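Long-range contacts in ZmpA Glycopeptidase (Clostridium perfringens, PDB 6XSX), which probably cleaves the peptide backbone of glycosylated proteins, the chain described here being the M60 metallopeptidase catalytic module of a larger multidomain protein: residues W48-A54 with G118-T122; Y145-K150 with V178-D184; N477-I483 with S512-N518. One frame throughout, in Å; residues are numbered along the deposited sequence.

Contact 1: W48-A54 with G118-T122; sequences WQPTGYA and GVLYT
Q49 and T122 clasp each other through both of their backbone groups, Q49 N to T122 O at 2.9 Å and T122 N to Q49 O at 2.8 Å, a regular antiparallel hydrogen-bonded pair. The two short strand segments run antiparallel at 142°, twisted against each other, and further along L120 N reaches Y53 O at 3.0 Å. Between these two grips the regular ladder is interrupted at T51 and G52, where G52 takes up a positive phi, a conformation that glycine accommodates easily. T51 suits the break because its hydroxyl does backbone work. With chi1 at 80°, T51 OG1 sits between the backbone N and the carbonyl carbon, donates to L120 O at 2.7 Å from above the carbonyl plane, and accepts from Y53 N, which makes an ST turn. A water completes the repair, accepting from G52 N and donating to L120 O. The methyl T51 CG2 meanwhile rests 3.7 Å from T122 CG2, while T122 OG1 shares a second water with P50 O. Beside the Q49-T122 pair, W48 lays CE3 3.5 Å from Y121 CD2. Their ring planes differ by only 13°, but the rings are so offset that little of one faces the other. The hydroxyl of Y121 hydrogen-bonds D180 on strand 179-182, and the amide oxygen of Q49 goes to R239, tying this pair of strands to neighbouring parts of the M60 domain. L120 O thus receives two donors, the threonine hydroxyl and a water, so the buried carbonyl is satisfied although the direct strand-to-strand ladder is broken there.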
# COMPACT_ATOMS: atom_id res chain seq x y z
N TRP A 48 -14.00 -3.57 13.17
CA TRP A 48 -13.99 -3.27 14.59
C TRP A 48 -14.42 -1.83 14.85
O TRP A 48 -13.92 -0.91 14.21
CB TRP A 48 -12.59 -3.51 15.17
CG TRP A 48 -12.09 -4.91 15.03
CD1 TRP A 48 -12.79 -6.02 14.67
CD2 TRP A 48 -10.76 -5.35 15.32
NE1 TRP A 48 -11.98 -7.12 14.68
CE2 TRP A 48 -10.73 -6.74 15.09
CE3 TRP A 48 -9.61 -4.70 15.76
CZ2 TRP A 48 -9.57 -7.49 15.25
CZ3 TRP A 48 -8.46 -5.44 15.92
CH2 TRP A 48 -8.44 -6.82 15.67
N GLN A 49 -15.32 -1.66 15.84
CA GLN A 49 -15.85 -0.35 16.22
C GLN A 49 -15.56 -0.09 17.69
O GLN A 49 -15.51 -1.02 18.49
CB GLN A 49 -17.33 -0.24 15.87
CG GLN A 49 -17.62 -0.47 14.39
CD GLN A 49 -16.90 0.50 13.47
OE1 GLN A 49 -16.78 1.68 13.75
NE2 GLN A 49 -16.43 -0.00 12.35
N PRO A 50 -15.28 1.20 18.06
CA PRO A 50 -14.78 1.56 19.39
C PRO A 50 -15.75 1.33 20.55
O PRO A 50 -16.96 1.48 20.38
CB PRO A 50 -14.56 3.09 19.29
CG PRO A 50 -15.44 3.53 18.14
CD PRO A 50 -15.41 2.37 17.17
N THR A 51 -15.18 0.95 21.70
CA THR A 51 -15.90 0.95 22.97
C THR A 51 -15.20 1.85 23.97
O THR A 51 -15.86 2.41 24.84
CB THR A 51 -16.08 -0.45 23.57
OG1 THR A 51 -14.86 -0.83 24.21
CG2 THR A 51 -16.52 -1.49 22.55
N GLY A 52 -13.87 1.94 23.88
CA GLY A 52 -13.07 2.73 24.81
C GLY A 52 -12.78 2.01 26.13
O GLY A 52 -12.27 2.63 27.06
N TYR A 53 -13.08 0.69 26.17
CA TYR A 53 -12.89 -0.09 27.39
C TYR A 53 -11.67 -1.00 27.30
O TYR A 53 -11.44 -1.66 26.29
CB TYR A 53 -14.11 -0.95 27.71
CG TYR A 53 -15.33 -0.16 28.10
CD1 TYR A 53 -15.28 0.75 29.16
CD2 TYR A 53 -16.52 -0.31 27.42
CE1 TYR A 53 -16.40 1.49 29.52
CE2 TYR A 53 -17.65 0.42 27.77
CZ TYR A 53 -17.58 1.33 28.81
OH TYR A 53 -18.69 2.05 29.16
N ALA A 54 -10.94 -1.05 28.42
CA ALA A 54 -9.82 -1.95 28.64
C ALA A 54 -10.23 -3.01 29.66
O ALA A 54 -11.01 -2.73 30.56
CB ALA A 54 -8.61 -1.19 29.14
N GLY A 118 -5.97 -6.17 27.40
CA GLY A 118 -6.20 -5.46 26.15
C GLY A 118 -7.51 -4.69 26.17
O GLY A 118 -7.95 -4.26 27.23
N VAL A 119 -8.12 -4.52 24.99
CA VAL A 119 -9.23 -3.61 24.80
C VAL A 119 -10.39 -4.35 24.12
O VAL A 119 -10.21 -5.45 23.59
CB VAL A 119 -8.80 -2.37 23.98
CG1 VAL A 119 -7.67 -1.60 24.65
CG2 VAL A 119 -8.43 -2.75 22.56
N LEU A 120 -11.57 -3.72 24.15
CA LEU A 120 -12.78 -4.26 23.55
C LEU A 120 -13.19 -3.37 22.38
O LEU A 120 -13.19 -2.15 22.50
CB LEU A 120 -13.94 -4.32 24.57
CG LEU A 120 -13.68 -5.07 25.88
CD1 LEU A 120 -14.89 -4.99 26.78
CD2 LEU A 120 -13.32 -6.54 25.63
N TYR A 121 -13.53 -4.04 21.27
CA TYR A 121 -14.22 -3.46 20.14
C TYR A 121 -15.52 -4.23 19.90
O TYR A 121 -15.69 -5.35 20.39
CB TYR A 121 -13.35 -3.54 18.88
CG TYR A 121 -11.92 -3.08 19.05
CD1 TYR A 121 -11.62 -1.76 19.35
CD2 TYR A 121 -10.86 -3.98 18.90
CE1 TYR A 121 -10.30 -1.34 19.50
CE2 TYR A 121 -9.54 -3.57 19.03
CZ TYR A 121 -9.27 -2.24 19.33
OH TYR A 121 -7.97 -1.84 19.48
N THR A 122 -16.43 -3.62 19.13
CA THR A 122 -17.63 -4.31 18.70
C THR A 122 -17.49 -4.70 17.24
O THR A 122 -16.83 -4.01 16.45
CB THR A 122 -18.91 -3.49 18.92
OG1 THR A 122 -18.90 -2.35 18.07
CG2 THR A 122 -19.08 -3.02 20.35
O HOH W 1 -19.08 0.25 18.93
O HOH W 2 -12.30 0.50 21.99

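Contact 2: Y145-K150 with V178-D184; sequences YPNYIK and VFDVFSD
Y145 donates its hydroxyl to D180, OH to OD2 at 2.5 Å, meeting the carboxylate on its anti side and 28° out of its plane, with ring and carboxylate planes perpendicular. Y121 also bonds this oxygen, while OD1 accepts from N189, so the buried acid is gripped at both oxygens, and three donors, from Y145, Y121 and N189, would probably stabilise its ionised form. At the far end K150 stretches, extended beyond CG, across D184, but the salt bridge from NZ to OD2 is long at 3.6 Å; its amine is held chiefly by D214 and N211. A water donates to both K150 O and D184 OD1. Between these ends runs a parallel ladder: Y148 N to D180 O at 2.9 Å, F182 N to Y148 O at 2.8 Å and K150 N to F182 O at 2.9 Å. The strands are the two outer elements of a beta-alpha-beta unit whose helix, 155-171, packs on P146 and F179. F179, its CG anti to the backbone N (chi1 174°), presents CD1 3.7 Å from P146 CB. Y148 and V181 form the same apolar face, CD2 to CG1 at 4.0 Å, where helix 206-224 lies over both. On the other face I149 runs alongside F182, CG1 to CD2 at 3.9 Å, a branched aliphatic chain filling in beside a flat ring.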
# COMPACT_ATOMS: atom_id res chain seq x y z
N TYR A 145 -9.73 3.28 28.62
CA TYR A 145 -8.37 3.48 28.15
C TYR A 145 -8.38 4.66 27.18
O TYR A 145 -9.42 4.94 26.59
CB TYR A 145 -7.80 2.21 27.50
CG TYR A 145 -8.27 1.94 26.10
CD1 TYR A 145 -9.45 1.25 25.87
CD2 TYR A 145 -7.55 2.37 24.99
CE1 TYR A 145 -9.92 1.01 24.59
CE2 TYR A 145 -8.01 2.15 23.69
CZ TYR A 145 -9.20 1.46 23.50
OH TYR A 145 -9.69 1.19 22.25
N PRO A 146 -7.26 5.37 26.95
CA PRO A 146 -7.27 6.56 26.09
C PRO A 146 -7.37 6.24 24.60
O PRO A 146 -6.69 5.35 24.08
CB PRO A 146 -5.95 7.27 26.39
CG PRO A 146 -5.04 6.17 26.92
CD PRO A 146 -5.94 5.12 27.55
N ASN A 147 -8.26 6.97 23.94
CA ASN A 147 -8.58 6.72 22.55
C ASN A 147 -9.10 8.03 21.96
O ASN A 147 -9.72 8.81 22.67
CB ASN A 147 -9.63 5.61 22.39
CG ASN A 147 -10.96 5.98 23.02
OD1 ASN A 147 -11.14 5.87 24.24
ND2 ASN A 147 -11.87 6.47 22.21
N TYR A 148 -8.83 8.25 20.67
CA TYR A 148 -9.38 9.39 19.96
C TYR A 148 -10.33 8.87 18.88
O TYR A 148 -9.94 8.00 18.09
CB TYR A 148 -8.26 10.21 19.32
CG TYR A 148 -8.75 11.33 18.43
CD1 TYR A 148 -8.90 12.62 18.92
CD2 TYR A 148 -9.06 11.10 17.09
CE1 TYR A 148 -9.33 13.65 18.11
CE2 TYR A 148 -9.49 12.13 16.26
CZ TYR A 148 -9.64 13.40 16.78
OH TYR A 148 -10.07 14.42 15.98
N ILE A 149 -11.55 9.42 18.85
CA ILE A 149 -12.51 9.06 17.83
C ILE A 149 -12.83 10.30 17.00
O ILE A 149 -13.40 11.26 17.52
CB ILE A 149 -13.79 8.43 18.43
CG1 ILE A 149 -13.46 7.20 19.28
CG2 ILE A 149 -14.76 8.10 17.30
CD1 ILE A 149 -14.63 6.63 20.06
N LYS A 150 -12.44 10.26 15.72
CA LYS A 150 -12.65 11.37 14.83
C LYS A 150 -14.14 11.67 14.77
O LYS A 150 -14.95 10.76 14.63
CB LYS A 150 -12.04 11.06 13.45
CG LYS A 150 -12.46 11.98 12.31
CD LYS A 150 -11.69 11.69 11.03
CE LYS A 150 -12.12 12.55 9.85
NZ LYS A 150 -11.21 12.35 8.69
N VAL A 178 -1.92 0.90 26.14
CA VAL A 178 -2.61 1.00 24.86
C VAL A 178 -3.17 2.40 24.65
O VAL A 178 -3.73 2.98 25.58
CB VAL A 178 -3.74 -0.05 24.73
CG1 VAL A 178 -4.78 0.07 25.84
CG2 VAL A 178 -4.44 0.04 23.38
N PHE A 179 -3.06 2.88 23.40
CA PHE A 179 -3.78 4.05 22.91
C PHE A 179 -4.27 3.79 21.48
O PHE A 179 -3.49 3.34 20.64
CB PHE A 179 -2.88 5.30 22.95
CG PHE A 179 -3.49 6.52 22.32
CD1 PHE A 179 -4.48 7.24 22.99
CD2 PHE A 179 -3.09 6.95 21.07
CE1 PHE A 179 -5.05 8.37 22.41
CE2 PHE A 179 -3.67 8.07 20.48
CZ PHE A 179 -4.64 8.79 21.16
N ASP A 180 -5.55 4.09 21.22
CA ASP A 180 -6.13 3.86 19.90
C ASP A 180 -6.55 5.17 19.26
O ASP A 180 -7.14 6.02 19.94
CB ASP A 180 -7.36 2.93 19.96
CG ASP A 180 -7.04 1.45 20.09
OD1 ASP A 180 -5.90 1.06 19.78
OD2 ASP A 180 -7.94 0.68 20.49
N VAL A 181 -6.30 5.31 17.95
CA VAL A 181 -6.91 6.36 17.15
C VAL A 181 -7.86 5.72 16.14
O VAL A 181 -7.43 4.94 15.29
CB VAL A 181 -5.86 7.19 16.38
CG1 VAL A 181 -6.51 8.37 15.66
CG2 VAL A 181 -4.72 7.66 17.29
N PHE A 182 -9.15 6.08 16.26
CA PHE A 182 -10.17 5.71 15.29
C PHE A 182 -10.43 6.89 14.36
O PHE A 182 -10.82 7.97 14.81
CB PHE A 182 -11.49 5.36 15.98
CG PHE A 182 -11.36 4.23 16.97
CD1 PHE A 182 -11.70 2.94 16.62
CD2 PHE A 182 -10.88 4.46 18.26
CE1 PHE A 182 -11.57 1.90 17.53
CE2 PHE A 182 -10.75 3.42 19.17
CZ PHE A 182 -11.10 2.14 18.80
N SER A 183 -10.21 6.66 13.06
CA SER A 183 -10.57 7.62 12.03
C SER A 183 -11.90 7.18 11.42
O SER A 183 -12.56 6.32 11.99
CB SER A 183 -9.47 7.72 11.00
OG SER A 183 -9.37 6.52 10.25
N ASP A 184 -12.29 7.77 10.28
CA ASP A 184 -13.49 7.29 9.62
C ASP A 184 -13.29 5.85 9.17
O ASP A 184 -14.20 5.02 9.29
CB ASP A 184 -13.96 8.21 8.48
CG ASP A 184 -14.43 9.58 8.98
OD1 ASP A 184 -14.88 9.67 10.14
OD2 ASP A 184 -14.34 10.54 8.20
O HOH W 3 -14.66 8.73 12.66

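Contact 3: N477-I483 with S512-N518; sequences NVIGYEI and SIVAYDN
E482 and Y516 have the largest buried surfaces here, and I479 stands close behind. E482 is fixed first by its backbone, its N reaching V514 O at 2.7 Å with a nearly straight 174° bond, and V514 N returning to E482 O at 3.0 Å. Its side chain leaves with CG anti to the backbone N (chi1 169°) and runs alongside V514, bringing OE1 beside the valine CB and CG2, while E482 CB lies against the Y516 ring, 4.0 Å from CE1. OE2 is taken by K430 and Y433; OE1 accepts from a water that lies 2.5 Å from Y516 OH. The tyrosine thus offers an apolar body and a polar tip. These antiparallel strands are the inner pair of a four-strand sheet in the C-terminal beta domain, and a beta bulge shifts their register by one residue. I479 occupies the bulge: its N meets Y516 O at 2.7 Å and Y516 N meets G480 O at 2.8 Å. G480 has backbone angles that would press a side chain against the preceding carbonyl, which is why glycine belongs there. I479 turns CG1 toward Y516 CB, while its CG2 comes 3.2 Å from N518 OD1. On the face away from E482, the Y481 ring packs CE1 3.5 Å from the small A515 CB, and I513 lies beside I483, with strands 452-459 and 463-470 covering this apolar layer.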
# COMPACT_ATOMS: atom_id res chain seq x y z
N ASN A 477 14.35 18.19 -18.66
CA ASN A 477 13.37 17.64 -19.58
C ASN A 477 13.77 16.24 -20.03
O ASN A 477 12.96 15.54 -20.64
CB ASN A 477 13.14 18.57 -20.78
CG ASN A 477 12.58 19.91 -20.36
OD1 ASN A 477 11.91 20.01 -19.35
ND2 ASN A 477 12.87 20.96 -21.12
N VAL A 478 15.01 15.84 -19.75
CA VAL A 478 15.57 14.61 -20.30
C VAL A 478 15.48 13.49 -19.26
O VAL A 478 15.77 13.70 -18.08
CB VAL A 478 17.02 14.83 -20.77
CG1 VAL A 478 17.94 15.35 -19.66
CG2 VAL A 478 17.62 13.60 -21.44
N ILE A 479 15.08 12.28 -19.70
CA ILE A 479 14.99 11.14 -18.81
C ILE A 479 16.07 10.10 -19.14
O ILE A 479 16.30 9.17 -18.37
CB ILE A 479 13.59 10.51 -18.80
CG1 ILE A 479 13.21 9.95 -20.18
CG2 ILE A 479 12.56 11.50 -18.26
CD1 ILE A 479 11.95 9.09 -20.18
N GLY A 480 16.73 10.26 -20.29
CA GLY A 480 17.82 9.36 -20.61
C GLY A 480 18.21 9.42 -22.08
O GLY A 480 17.57 10.12 -22.87
N TYR A 481 19.26 8.66 -22.43
CA TYR A 481 19.81 8.66 -23.77
C TYR A 481 19.91 7.23 -24.27
O TYR A 481 20.37 6.34 -23.56
CB TYR A 481 21.21 9.30 -23.80
CG TYR A 481 21.26 10.73 -23.32
CD1 TYR A 481 21.16 11.78 -24.21
CD2 TYR A 481 21.39 11.03 -21.97
CE1 TYR A 481 21.20 13.10 -23.78
CE2 TYR A 481 21.42 12.34 -21.52
CZ TYR A 481 21.33 13.38 -22.43
OH TYR A 481 21.37 14.67 -22.00
N GLU A 482 19.46 7.05 -25.51
CA GLU A 482 19.58 5.78 -26.20
C GLU A 482 20.85 5.81 -27.06
O GLU A 482 21.08 6.76 -27.81
CB GLU A 482 18.33 5.56 -27.03
CG GLU A 482 18.45 4.39 -27.99
CD GLU A 482 17.38 4.43 -29.07
OE1 GLU A 482 17.55 5.23 -30.01
OE2 GLU A 482 16.38 3.69 -28.93
N ILE A 483 21.64 4.73 -26.96
CA ILE A 483 22.91 4.63 -27.66
C ILE A 483 22.79 3.57 -28.74
O ILE A 483 22.48 2.42 -28.44
CB ILE A 483 24.06 4.33 -26.68
CG1 ILE A 483 24.15 5.36 -25.55
CG2 ILE A 483 25.39 4.20 -27.43
CD1 ILE A 483 23.37 4.98 -24.31
N SER A 512 25.25 6.69 -32.61
CA SER A 512 24.08 7.54 -32.77
C SER A 512 23.30 7.61 -31.46
O SER A 512 22.86 6.58 -30.95
CB SER A 512 23.21 7.05 -33.91
OG SER A 512 22.15 7.96 -34.14
N ILE A 513 23.12 8.83 -30.95
CA ILE A 513 22.58 9.08 -29.62
C ILE A 513 21.25 9.83 -29.75
O ILE A 513 21.17 10.87 -30.40
CB ILE A 513 23.58 9.89 -28.77
CG1 ILE A 513 25.00 9.32 -28.82
CG2 ILE A 513 23.07 10.06 -27.35
CD1 ILE A 513 25.17 7.95 -28.19
N VAL A 514 20.22 9.28 -29.10
CA VAL A 514 18.90 9.89 -29.10
C VAL A 514 18.48 10.13 -27.65
O VAL A 514 18.41 9.19 -26.86
CB VAL A 514 17.90 9.00 -29.86
CG1 VAL A 514 16.48 9.54 -29.82
CG2 VAL A 514 18.34 8.75 -31.31
N ALA A 515 18.22 11.41 -27.31
CA ALA A 515 17.79 11.80 -25.98
C ALA A 515 16.27 11.65 -25.88
O ALA A 515 15.58 11.77 -26.88
CB ALA A 515 18.23 13.22 -25.68
N TYR A 516 15.78 11.36 -24.66
CA TYR A 516 14.35 11.14 -24.46
C TYR A 516 13.85 12.05 -23.36
O TYR A 516 14.54 12.25 -22.36
CB TYR A 516 14.05 9.67 -24.11
CG TYR A 516 13.90 8.80 -25.33
CD1 TYR A 516 15.01 8.34 -26.02
CD2 TYR A 516 12.64 8.46 -25.81
CE1 TYR A 516 14.87 7.55 -27.15
CE2 TYR A 516 12.48 7.67 -26.93
CZ TYR A 516 13.61 7.21 -27.60
OH TYR A 516 13.47 6.43 -28.71
N ASP A 517 12.64 12.60 -23.56
CA ASP A 517 12.09 13.58 -22.63
C ASP A 517 11.04 12.94 -21.71
O ASP A 517 10.76 11.74 -21.79
CB ASP A 517 11.58 14.83 -23.35
CG ASP A 517 10.24 14.66 -24.05
OD1 ASP A 517 9.57 13.61 -23.85
OD2 ASP A 517 9.89 15.59 -24.82
N ASN A 518 10.45 13.78 -20.86
CA ASN A 518 9.63 13.36 -19.74
C ASN A 518 8.35 12.66 -20.21
O ASN A 518 7.70 12.00 -19.41
CB ASN A 518 9.30 14.54 -18.81
CG ASN A 518 10.45 14.94 -17.92
OD1 ASN A 518 11.06 14.09 -17.27
ND2 ASN A 518 10.75 16.24 -17.86
O HOH W 4 20.05 5.60 -30.71
O HOH W 5 15.15 6.24 -30.58

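Contacts 1 and 2 are neighbours in one mixed sheet of the M60 domain, their centres about 10 Å apart, because strands 49-56 and 143-149 lie next to each other in it. G52 O and Y145 N probably hydrogen-bond at 3.1 Å, and D180 is the polar partner that the two contacts share; V119 CG1 also packs 3.4 Å from Y145 CE1. Contact 3 stands apart at the other end of the chain, its centre about 57 Å from that of contact 1 and 51 Å from that of contact 2. None of the three includes the HExxH sequence on helix 277-286, the probable zinc-binding motif, which carries no metal here.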